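Local structure of exotoxin 3, putative (Staphylococcus aureus subsp. aureus COL, 4RH6) at residues Y115-P119 against G200-N204. The protein probably promotes virulence as a superantigen-like exotoxin that cleaves host collagens and the cytokines IL8, IL17A and interferon-gamma. Numbering follows the deposited sequence.
Sequences YINTP and GTKIN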
# COMPACT_ATOMS: atom_id res chain seq x y z
N TYR A 115 1.99 -0.72 18.95
CA TYR A 115 1.15 -0.88 17.77
C TYR A 115 -0.27 -0.54 18.16
O TYR A 115 -0.67 -0.73 19.30
CB TYR A 115 1.23 -2.28 17.16
CG TYR A 115 2.59 -2.62 16.56
CD1 TYR A 115 2.97 -2.12 15.31
CD2 TYR A 115 3.48 -3.46 17.22
CE1 TYR A 115 4.20 -2.43 14.75
CE2 TYR A 115 4.71 -3.78 16.66
CZ TYR A 115 5.07 -3.27 15.43
OH TYR A 115 6.30 -3.57 14.88
N ILE A 116 -1.02 -0.00 17.22
CA ILE A 116 -2.40 0.41 17.48
C ILE A 116 -3.36 -0.76 17.46
O ILE A 116 -4.27 -0.84 18.27
CB ILE A 116 -2.91 1.38 16.39
CG1 ILE A 116 -1.91 2.51 16.11
CG2 ILE A 116 -4.29 1.92 16.74
CD1 ILE A 116 -2.39 3.45 15.02
N ASN A 117 -3.16 -1.66 16.50
CA ASN A 117 -4.05 -2.79 16.29
C ASN A 117 -3.20 -3.96 15.77
O ASN A 117 -2.26 -3.75 15.01
CB ASN A 117 -5.11 -2.37 15.26
CG ASN A 117 -6.22 -3.39 15.08
OD1 ASN A 117 -6.45 -4.25 15.93
ND2 ASN A 117 -6.94 -3.29 13.96
N THR A 118 -3.51 -5.17 16.19
CA THR A 118 -2.78 -6.34 15.72
C THR A 118 -3.79 -7.41 15.31
O THR A 118 -3.93 -8.43 15.97
CB THR A 118 -1.83 -6.91 16.79
OG1 THR A 118 -2.59 -7.46 17.86
CG2 THR A 118 -0.93 -5.83 17.34
N PRO A 119 -4.52 -7.16 14.21
CA PRO A 119 -5.50 -8.12 13.75
C PRO A 119 -4.90 -9.46 13.36
O PRO A 119 -3.72 -9.56 13.06
CB PRO A 119 -6.10 -7.43 12.50
CG PRO A 119 -5.06 -6.46 12.06
CD PRO A 119 -4.43 -5.98 13.33
N GLY A 200 -7.26 1.94 9.81
CA GLY A 200 -6.42 0.90 10.38
C GLY A 200 -6.80 0.42 11.77
O GLY A 200 -6.36 -0.66 12.20
N THR A 201 -7.57 1.22 12.51
CA THR A 201 -8.00 0.83 13.83
C THR A 201 -9.21 -0.11 13.77
O THR A 201 -9.42 -0.88 14.69
CB THR A 201 -8.41 2.03 14.69
OG1 THR A 201 -9.48 2.74 14.05
CG2 THR A 201 -7.24 2.97 14.90
N LYS A 202 -9.98 -0.04 12.69
CA LYS A 202 -11.19 -0.87 12.53
C LYS A 202 -10.95 -2.22 11.83
O LYS A 202 -11.88 -3.01 11.68
CB LYS A 202 -12.24 -0.13 11.69
CG LYS A 202 -12.60 1.31 12.07
CD LYS A 202 -13.49 1.46 13.30
CE LYS A 202 -13.91 2.90 13.59
NZ LYS A 202 -14.47 3.61 12.41
N ILE A 203 -9.73 -2.50 11.40
CA ILE A 203 -9.47 -3.76 10.72
C ILE A 203 -9.57 -4.93 11.70
O ILE A 203 -8.83 -4.98 12.69
CB ILE A 203 -8.08 -3.80 10.06
CG1 ILE A 203 -7.93 -2.65 9.04
CG2 ILE A 203 -7.86 -5.14 9.37
CD1 ILE A 203 -6.53 -2.56 8.44
N ASN A 204 -10.44 -5.88 11.40
CA ASN A 204 -10.64 -7.05 12.26
C ASN A 204 -9.71 -8.21 11.97
O ASN A 204 -9.12 -8.78 12.88
CB ASN A 204 -12.10 -7.52 12.20
CG ASN A 204 -12.38 -8.71 13.12
OD1 ASN A 204 -11.89 -9.81 12.90
ND2 ASN A 204 -13.23 -8.49 14.11
O HOH W 1 -8.71 -5.86 15.93
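N117 reaches from the loop 115-119 to two backbone carbonyls of 200-204 in the beta-grasp domain of this superantigen-like toxin, where the chain enters strand 120-124 beside the start of the parallel strand 203-210. The polar part is a pair of hydrogen bonds from the N117 side-chain amide. ND2 of N117 donates to O of I203 at 2.8 Å (N-H...O 154°), in the carbonyl plane and on a lone pair, and to O of G200 at 3.2 Å (166°), where the donor is tilted from the carbonyl plane. Both acceptors lie close to the N117 amide plane, consistent with one amide hydrogen for each carbonyl; together the two bonds should hold the amide in its rotation. With CG anti to the backbone N (chi1 -172°), the side chain carries its amide toward 200-204. N117 belongs to a classic beta bulge, in which I116 and N117 both face I137. Water 1 donates to OD1 of N117 at 2.8 Å and, weakly, to O of I203.

The apolar part flanks these bonds. CG2 of I116 meets CG2 of T201 at 3.6 Å, while OG1 of T201 is hydrogen-bonded to D199. Beyond N117, the P119 ring lies against the start of strand 203-210, its CG 4.1 Å from CG2 of I203.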